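Local coordinates for protein phosphoserine aminotransferase (Bacillus alcalophilus, PDB 1W23) that catalyses the reversible, pyridoxal-phosphate-dependent transamination that interconverts 3-phosphohydroxypyruvate and phosphoserine in serine biosynthesis, at residues A[108-111]-A[115-118]; A[176-181]-A[249-254]; A[306-311]-A[354-359]. All blocks are in the same frame, centred on the assembly; numbering follows the deposited sequence. Where two conformers were deposited one is given.

Contact 1 (A[108-111]-A[115-118])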
loop_
_atom_site.group_PDB
_atom_site.type_symbol
_atom_site.label_atom_id
_atom_site.label_comp_id
_atom_site.label_asym_id
_atom_site.label_seq_id
_atom_site.Cartn_x
_atom_site.Cartn_y
_atom_site.Cartn_z
ATOM N N LYS A 108 -9.795 20.155 -3.627
ATOM C CA LYS A 108 -9.668 19.981 -5.081
ATOM C C LYS A 108 -10.365 18.700 -5.517
ATOM O O LYS A 108 -11.052 18.651 -6.540
ATOM C CB LYS A 108 -8.214 20.016 -5.503
ATOM C CG LYS A 108 -7.914 19.667 -6.931
ATOM C CD LYS A 108 -6.420 19.596 -7.219
ATOM C CE LYS A 108 -6.017 19.032 -8.567
ATOM N NZ LYS A 108 -6.606 19.761 -9.726
ATOM N N GLU A 109 -10.158 17.593 -4.766
ATOM C CA GLU A 109 -10.746 16.331 -5.187
ATOM C C GLU A 109 -12.248 16.340 -5.035
ATOM O O GLU A 109 -12.964 15.745 -5.861
ATOM C CB GLU A 109 -10.116 15.165 -4.423
ATOM C CG GLU A 109 -8.655 14.985 -4.708
ATOM C CD GLU A 109 -8.329 14.911 -6.184
ATOM O OE1 GLU A 109 -8.962 14.083 -6.899
ATOM O OE2 GLU A 109 -7.427 15.672 -6.615
ATOM N N ALA A 110 -12.778 16.976 -4.003
ATOM C CA ALA A 110 -14.218 17.084 -3.872
ATOM C C ALA A 110 -14.843 17.893 -4.981
ATOM O O ALA A 110 -15.946 17.554 -5.451
ATOM C CB ALA A 110 -14.599 17.641 -2.500
ATOM N N LYS A 111 -14.182 18.933 -5.477
ATOM C CA LYS A 111 -14.698 19.785 -6.538
ATOM C C LYS A 111 -14.902 18.994 -7.797
ATOM O O LYS A 111 -15.817 19.330 -8.595
ATOM C CB LYS A 111 -13.708 20.885 -6.868
ATOM C CG LYS A 111 -13.627 21.979 -5.886
ATOM C CD LYS A 111 -12.994 23.225 -6.530
ATOM C CE LYS A 111 -13.080 24.397 -5.647
ATOM N NZ LYS A 111 -12.186 25.555 -5.657
ATOM N N GLU A 115 -20.633 19.717 -5.454
ATOM C CA GLU A 115 -20.561 21.096 -4.974
ATOM C C GLU A 115 -19.710 21.165 -3.716
ATOM O O GLU A 115 -19.815 20.288 -2.857
ATOM C CB GLU A 115 -21.962 21.636 -4.652
ATOM C CG GLU A 115 -22.002 23.084 -4.313
ATOM C CD GLU A 115 -23.326 23.788 -4.211
ATOM O OE1 GLU A 115 -24.407 23.143 -4.355
ATOM O OE2 GLU A 115 -23.272 25.046 -3.994
ATOM N N THR A 116 -18.913 22.231 -3.630
ATOM C CA THR A 116 -18.025 22.469 -2.522
ATOM C C THR A 116 -18.230 23.909 -1.999
ATOM O O THR A 116 -18.865 24.773 -2.601
ATOM C CB THR A 116 -16.561 22.230 -2.861
ATOM O OG1 THR A 116 -16.167 23.114 -3.915
ATOM C CG2 THR A 116 -16.303 20.827 -3.314
ATOM N N HIS A 117 -17.645 24.146 -0.829
ATOM C CA HIS A 117 -17.721 25.432 -0.166
ATOM C C HIS A 117 -16.493 25.535 0.763
ATOM O O HIS A 117 -15.993 24.522 1.216
ATOM C CB HIS A 117 -19.014 25.524 0.613
ATOM C CG HIS A 117 -19.315 26.811 1.289
ATOM N ND1 HIS A 117 -18.984 27.121 2.590
ATOM C CD2 HIS A 117 -19.965 27.893 0.759
ATOM C CE1 HIS A 117 -19.401 28.338 2.868
ATOM N NE2 HIS A 117 -20.000 28.831 1.798
ATOM N N ILE A 118 -16.127 26.785 1.029
ATOM C CA ILE A 118 -15.040 27.107 1.954
ATOM C C ILE A 118 -15.673 27.740 3.172
ATOM O O ILE A 118 -16.132 28.889 3.186
ATOM C CB ILE A 118 -13.993 28.025 1.305
ATOM C CG1 ILE A 118 -13.313 27.272 0.138
ATOM C CG2 ILE A 118 -12.920 28.433 2.317
ATOM C CD1 ILE A 118 -12.452 28.157 -0.721
#
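T116 meets A110 and K111 with both branches of its side chain, the methyl lying on A110 and the start of K111, the hydroxyl on the lysine's side chain. T116 CG2 stands 3.7 Å from A110 CB, and its other near neighbours include backbone atoms: A110 C, and K111 N at 3.6 Å. The methyl therefore presses on the peptide joining the two helical residues as well as on the alanine. The hydroxyl branch faces the lysine chain, with T116 OG1 3.4 Å from K111 CG and 3.8 Å from K111 CE, distances to carbon and so van der Waals contacts. A chi1 of 60° sets OG1 between the backbone N and the carbonyl carbon, which leaves CG2 beside the N and turned to the helix. The segments belong to the beta-alpha-beta unit of strand 93-98, helix 101-111 and strand 115-121, and the last of these is an outermost strand of the chain's seven-stranded mixed sheet. K111 runs extended beyond CG and crosses the threonine at about a right angle, its carbons passing the hydroxyl. With a serine in its place, the missing CG2 would probably cost A110 CB its methyl neighbour on strand 115-121 and open a gap beside the A110-K111 peptide. Backbone hydrogen bonds pair H117 with G94 and Y96, joining this strand to strand 93-98 next to T116, while A110 also touches Y96 and P84 of helix 75-87.

Contact 2 (A[176-181]-A[249-254])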
loop_
_atom_site.group_PDB
_atom_site.type_symbol
_atom_site.label_atom_id
_atom_site.label_comp_id
_atom_site.label_asym_id
_atom_site.label_seq_id
_atom_site.Cartn_x
_atom_site.Cartn_y
_atom_site.Cartn_z
ATOM N N ASP A 176 -0.808 14.420 12.931
ATOM C CA ASP A 176 -0.876 14.480 14.388
ATOM C C ASP A 176 -1.737 13.410 15.028
ATOM O O ASP A 176 -1.892 13.434 16.265
ATOM C CB ASP A 176 -1.282 15.861 14.918
ATOM C CG ASP A 176 -2.756 16.218 14.730
ATOM O OD1 ASP A 176 -3.456 15.417 14.046
ATOM O OD2 ASP A 176 -3.159 17.287 15.254
ATOM N N ILE A 177 -2.205 12.410 14.313
ATOM C CA ILE A 177 -3.020 11.362 14.975
ATOM C C ILE A 177 -2.198 10.661 16.066
ATOM O O ILE A 177 -1.054 10.300 15.893
ATOM C CB ILE A 177 -3.526 10.345 13.945
ATOM C CG1 ILE A 177 -4.539 9.392 14.551
ATOM C CG2 ILE A 177 -2.375 9.635 13.210
ATOM C CD1 ILE A 177 -5.346 8.574 13.559
ATOM N N LEU A 178 -2.857 10.459 17.198
ATOM C CA LEU A 178 -2.249 9.733 18.340
ATOM C C LEU A 178 -0.961 10.357 18.827
ATOM O O LEU A 178 -0.076 9.716 19.362
ATOM C CB LEU A 178 -2.120 8.235 18.047
ATOM C CG LEU A 178 -1.894 7.289 19.200
ATOM C CD1 LEU A 178 -2.549 7.642 20.496
ATOM C CD2 LEU A 178 -2.243 5.850 18.762
ATOM N N SER A 179 -0.953 11.714 18.772
ATOM C CA SER A 179 0.071 12.516 19.446
ATOM C C SER A 179 -0.411 13.110 20.775
ATOM O O SER A 179 0.365 13.771 21.456
ATOM C CB SER A 179 0.528 13.650 18.538
ATOM O OG SER A 179 -0.527 14.547 18.248
ATOM N N ARG A 180 -1.672 12.867 21.076
ATOM C CA ARG A 180 -2.387 13.444 22.216
ATOM C C ARG A 180 -3.717 12.752 22.330
ATOM O O ARG A 180 -4.187 12.131 21.378
ATOM C CB ARG A 180 -2.554 14.965 22.042
ATOM C CG ARG A 180 -3.186 15.354 20.712
ATOM C CD ARG A 180 -3.140 16.864 20.502
ATOM N NE ARG A 180 -3.718 17.144 19.167
ATOM C CZ ARG A 180 -4.078 18.365 18.760
ATOM N NH1 ARG A 180 -3.897 19.459 19.521
ATOM N NH2 ARG A 180 -4.656 18.514 17.548
ATOM N N PRO A 181 -4.399 12.901 23.471
ATOM C CA PRO A 181 -5.768 12.363 23.553
ATOM C C PRO A 181 -6.698 13.035 22.556
ATOM O O PRO A 181 -6.503 14.193 22.189
ATOM C CB PRO A 181 -6.174 12.652 25.015
ATOM C CG PRO A 181 -4.858 12.738 25.746
ATOM C CD PRO A 181 -3.967 13.488 24.738
ATOM N N ASN A 249 3.309 -2.888 15.931
ATOM C CA ASN A 249 4.498 -2.722 16.772
ATOM C C ASN A 249 4.635 -1.300 17.286
ATOM O O ASN A 249 5.013 -1.106 18.484
ATOM C CB ASN A 249 5.750 -3.114 16.001
ATOM C CG ASN A 249 5.911 -4.587 15.761
ATOM O OD1 ASN A 249 5.032 -5.409 16.065
ATOM N ND2 ASN A 249 7.113 -4.936 15.272
ATOM N N VAL A 250 4.380 -0.292 16.487
ATOM C CA VAL A 250 4.456 1.113 16.947
ATOM C C VAL A 250 3.418 1.382 18.004
ATOM O O VAL A 250 3.702 2.018 19.027
ATOM C CB VAL A 250 4.339 2.069 15.743
ATOM C CG1 VAL A 250 4.210 3.514 16.249
ATOM C CG2 VAL A 250 5.547 1.928 14.839
ATOM N N LEU A 251 2.187 0.902 17.801
ATOM C CA LEU A 251 1.133 1.116 18.798
ATOM C C LEU A 251 1.486 0.438 20.130
ATOM O O LEU A 251 1.193 0.981 21.205
ATOM C CB LEU A 251 -0.212 0.603 18.281
ATOM C CG LEU A 251 -0.765 1.292 17.037
ATOM C CD1 LEU A 251 -1.930 0.483 16.483
ATOM C CD2 LEU A 251 -1.211 2.691 17.392
ATOM N N ASP A 252 2.094 -0.725 20.095
ATOM C CA ASP A 252 2.549 -1.391 21.342
ATOM C C ASP A 252 3.541 -0.482 22.067
ATOM O O ASP A 252 3.474 -0.389 23.310
ATOM C CB ASP A 252 3.191 -2.738 21.055
ATOM C CG ASP A 252 2.306 -3.954 21.196
ATOM O OD1 ASP A 252 1.408 -3.926 22.064
ATOM O OD2 ASP A 252 2.546 -4.922 20.451
ATOM N N TRP A 253 4.429 0.168 21.364
ATOM C CA TRP A 253 5.391 1.099 21.986
ATOM C C TRP A 253 4.673 2.305 22.560
ATOM O O TRP A 253 4.970 2.718 23.705
ATOM C CB TRP A 253 6.447 1.490 20.934
ATOM C CG TRP A 253 7.310 2.603 21.373
ATOM C CD1 TRP A 253 8.413 2.524 22.169
ATOM C CD2 TRP A 253 7.153 3.989 21.037
ATOM N NE1 TRP A 253 8.965 3.772 22.363
ATOM C CE2 TRP A 253 8.204 4.697 21.668
ATOM C CE3 TRP A 253 6.268 4.740 20.267
ATOM C CZ2 TRP A 253 8.381 6.075 21.564
ATOM C CZ3 TRP A 253 6.427 6.101 20.157
ATOM C CH2 TRP A 253 7.474 6.752 20.802
ATOM N N ILE A 254 3.720 2.913 21.858
ATOM C CA ILE A 254 2.976 4.022 22.416
ATOM C C ILE A 254 2.337 3.619 23.732
ATOM O O ILE A 254 2.357 4.357 24.717
ATOM C CB ILE A 254 1.948 4.599 21.417
ATOM C CG1 ILE A 254 2.624 5.125 20.136
ATOM C CG2 ILE A 254 1.127 5.699 22.071
ATOM C CD1 ILE A 254 1.636 5.563 19.055
#
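D176 O is gripped twice by S179, in a turn that presents L178 to L251 and I254. S179 OG donates to D176 O at 2.7 Å, in the carbonyl plane and on a lone pair (C=O...OG angle 133°), and S179 N reaches the same oxygen at 3.2 Å. The backbone bond closes a type II beta turn from D176 to S179, in which L178, third in order, has a positive phi of 57°, and the hydroxyl bond reinforces it. The carboxylate of D176 is tied too: its OD2 forms a salt bridge with R180 NH2 at 3.0 Å and also accepts a bond from Q157. From this braced turn the leucine extends with CG anti to the backbone N (chi1 -163°), which carries CG and the CD2 methyl to the helix. L178 CD2 lies 3.6 Å from L251 CD2, the closest approach of the contact, where the two side chains cross obliquely. I254 comes tip to tip: its CD1 is 3.9 Å from L178 CD2 and equally near L178 CG. All three residues are buried, and the interaction between them is wholly apolar. The turn follows strand 169-172, which bears the cofactor-binding D172, and precedes strand 189-193; L178 thus reaches from the sheet's loops to helix 241-256, touching L61 of helix 44-61 and A260 of helix 259-279, while L251 leans on L56 and L57.

Contact 3 (A[306-311]-A[354-359])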
loop_
_atom_site.group_PDB
_atom_site.type_symbol
_atom_site.label_atom_id
_atom_site.label_comp_id
_atom_site.label_asym_id
_atom_site.label_seq_id
_atom_site.Cartn_x
_atom_site.Cartn_y
_atom_site.Cartn_z
ATOM N N GLU A 306 17.429 34.445 2.581
ATOM C CA GLU A 306 17.516 33.153 1.950
ATOM C C GLU A 306 18.960 32.678 1.987
ATOM O O GLU A 306 19.218 31.457 2.095
ATOM C CB GLU A 306 16.982 33.202 0.496
ATOM C CG GLU A 306 17.064 31.879 -0.212
ATOM C CD GLU A 306 16.304 30.784 0.475
ATOM O OE1 GLU A 306 15.416 31.010 1.317
ATOM O OE2 GLU A 306 16.667 29.639 0.096
ATOM N N GLU A 307 19.936 33.581 1.901
ATOM C CA GLU A 307 21.336 33.141 2.021
ATOM C C GLU A 307 21.639 32.499 3.373
ATOM O O GLU A 307 22.276 31.426 3.465
ATOM C CB GLU A 307 22.252 34.328 1.755
ATOM C CG GLU A 307 22.082 34.873 0.352
ATOM C CD GLU A 307 20.903 35.767 0.043
ATOM O OE1 GLU A 307 20.277 36.380 0.923
ATOM O OE2 GLU A 307 20.558 35.930 -1.150
ATOM N N LEU A 308 21.176 33.106 4.441
ATOM C CA LEU A 308 21.290 32.480 5.767
ATOM C C LEU A 308 20.511 31.213 5.871
ATOM O O LEU A 308 20.997 30.254 6.496
ATOM C CB LEU A 308 20.825 33.469 6.858
ATOM C CG LEU A 308 21.819 34.628 7.155
ATOM C CD1 LEU A 308 21.112 35.691 7.997
ATOM C CD2 LEU A 308 23.021 34.065 7.870
ATOM N N ASN A 309 19.297 31.127 5.325
ATOM C CA ASN A 309 18.572 29.850 5.337
ATOM C C ASN A 309 19.456 28.767 4.700
ATOM O O ASN A 309 19.543 27.663 5.239
ATOM C CB ASN A 309 17.301 29.942 4.477
ATOM C CG ASN A 309 16.064 30.417 5.180
ATOM O OD1 ASN A 309 15.961 30.409 6.416
ATOM N ND2 ASN A 309 15.014 30.817 4.359
ATOM N N GLN A 310 20.029 29.056 3.542
ATOM C CA GLN A 310 20.846 28.066 2.833
ATOM C C GLN A 310 22.058 27.641 3.649
ATOM O O GLN A 310 22.378 26.451 3.738
ATOM C CB GLN A 310 21.275 28.621 1.462
ATOM C CG GLN A 310 20.230 28.985 0.459
ATOM C CD GLN A 310 20.732 29.980 -0.636
ATOM O OE1 GLN A 310 21.826 30.533 -0.845
ATOM N NE2 GLN A 310 19.785 30.328 -1.541
ATOM N N GLN A 311 22.723 28.616 4.264
ATOM C CA GLN A 311 23.905 28.350 5.049
ATOM C C GLN A 311 23.555 27.503 6.262
ATOM O O GLN A 311 24.286 26.541 6.596
ATOM C CB GLN A 311 24.559 29.669 5.451
ATOM C CG GLN A 311 25.204 30.400 4.288
ATOM C CD GLN A 311 25.479 31.866 4.632
ATOM O OE1 GLN A 311 25.356 32.320 5.765
ATOM N NE2 GLN A 311 25.854 32.585 3.574
ATOM N N ILE A 354 21.746 27.570 18.244
ATOM C CA ILE A 354 22.417 28.579 19.077
ATOM C C ILE A 354 23.798 28.861 18.522
ATOM O O ILE A 354 24.209 30.010 18.376
ATOM C CB ILE A 354 22.447 28.144 20.547
ATOM C CG1 ILE A 354 21.045 28.157 21.145
ATOM C CG2 ILE A 354 23.409 29.051 21.361
ATOM C CD1 ILE A 354 20.939 27.511 22.488
ATOM N N GLN A 355 24.536 27.803 18.197
ATOM C CA GLN A 355 25.893 27.983 17.687
ATOM C C GLN A 355 25.889 28.721 16.357
ATOM O O GLN A 355 26.723 29.616 16.133
ATOM C CB GLN A 355 26.611 26.617 17.603
ATOM C CG GLN A 355 28.041 26.685 17.032
ATOM C CD GLN A 355 28.679 25.317 16.787
ATOM O OE1 GLN A 355 28.634 24.374 17.586
ATOM N NE2 GLN A 355 29.268 25.137 15.618
ATOM N N PHE A 356 24.956 28.393 15.480
ATOM C CA PHE A 356 24.933 29.062 14.150
ATOM C C PHE A 356 24.649 30.538 14.330
ATOM O O PHE A 356 25.263 31.392 13.685
ATOM C CB PHE A 356 23.903 28.360 13.251
ATOM C CG PHE A 356 23.954 28.876 11.832
ATOM C CD1 PHE A 356 24.842 28.313 10.928
ATOM C CD2 PHE A 356 23.139 29.924 11.458
ATOM C CE1 PHE A 356 24.920 28.864 9.662
ATOM C CE2 PHE A 356 23.205 30.450 10.173
ATOM C CZ PHE A 356 24.091 29.923 9.272
ATOM N N LYS A 357 23.712 30.895 15.196
ATOM C CA LYS A 357 23.398 32.282 15.504
ATOM C C LYS A 357 24.594 33.006 16.068
ATOM O O LYS A 357 24.951 34.110 15.626
ATOM C CB LYS A 357 22.228 32.321 16.493
ATOM C CG LYS A 357 21.840 33.691 17.018
ATOM C CD LYS A 357 20.813 33.539 18.135
ATOM C CE LYS A 357 21.360 33.070 19.507
ATOM N NZ LYS A 357 20.353 33.070 20.604
ATOM N N GLU A 358 25.234 32.375 17.075
ATOM C CA GLU A 358 26.366 33.060 17.708
ATOM C C GLU A 358 27.530 33.238 16.763
ATOM O O GLU A 358 28.359 34.174 16.930
ATOM C CB GLU A 358 26.815 32.220 18.917
ATOM C CG GLU A 358 25.789 32.209 20.043
ATOM C CD GLU A 358 26.138 31.424 21.266
ATOM O OE1 GLU A 358 25.430 31.676 22.281
ATOM O OE2 GLU A 358 27.105 30.612 21.265
ATOM N N ASN A 359 27.694 32.373 15.753
ATOM C CA ASN A 359 28.862 32.417 14.870
ATOM C C ASN A 359 28.549 33.208 13.600
ATOM O O ASN A 359 29.436 33.491 12.778
ATOM C CB ASN A 359 29.325 31.017 14.505
ATOM C CG ASN A 359 29.926 30.251 15.675
ATOM O OD1 ASN A 359 30.261 30.856 16.711
ATOM N ND2 ASN A 359 30.043 28.909 15.513
#
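The F356 ring meets Q311 at its edge: Q311 CB lies near the ring plane, 3.9 Å from F356 CZ. L308 O approaches obliquely, 4.2 Å from F356 CZ, while F312, one residue beyond the first segment, forms an edge-to-face pair with this ring. The contact is thus a helix-helix packing, with one aromatic of helix 343-359 inserted against helix 306-318, in what by analogy with related aminotransferases is the C-terminal small domain. CG anti to the backbone N (chi1 -173°) extends the ring from its own helix, which explains how a single side chain bridges backbones whose nearest CA atoms, of Q311 and F356, are still 9.2 Å apart. F356 CE1 reaches Q311 O at 3.9 Å, so the ring also lies against the glutamine's backbone. L308 adds a looser apolar touch, its CD2 4.3 Å from F356 CE2. Beyond the two helices, F284, Y285 and L303 also pack on F356. The first turn of helix 306-318 is braced separately: N309 ND2 donates to E306 OE1 at 3.1 Å, almost straight at 174°, meeting that oxygen from above the carboxylate plane, 39° out of it.

Followed from the N terminus, the three contacts come in series, each closing before the next opens, so none nests within or crosses another. Contact 1 closes the shortest loop, three residues between helix 101-111 and strand 115-121, at one margin of the sheet. Contact 2 spans 67 residues, returning helix 241-256 to the loop after strand 169-172, nearer the chain's centre. Contact 3 spans 42 residues and joins helix 306-318 to the final helix 343-359 at the surface. Contacts 1 and 2 lie on opposite sides of the chain's centre, their own centres about 31 Å apart; contact 3 is about 41 and 34 Å from them, centre to centre, and none touches another.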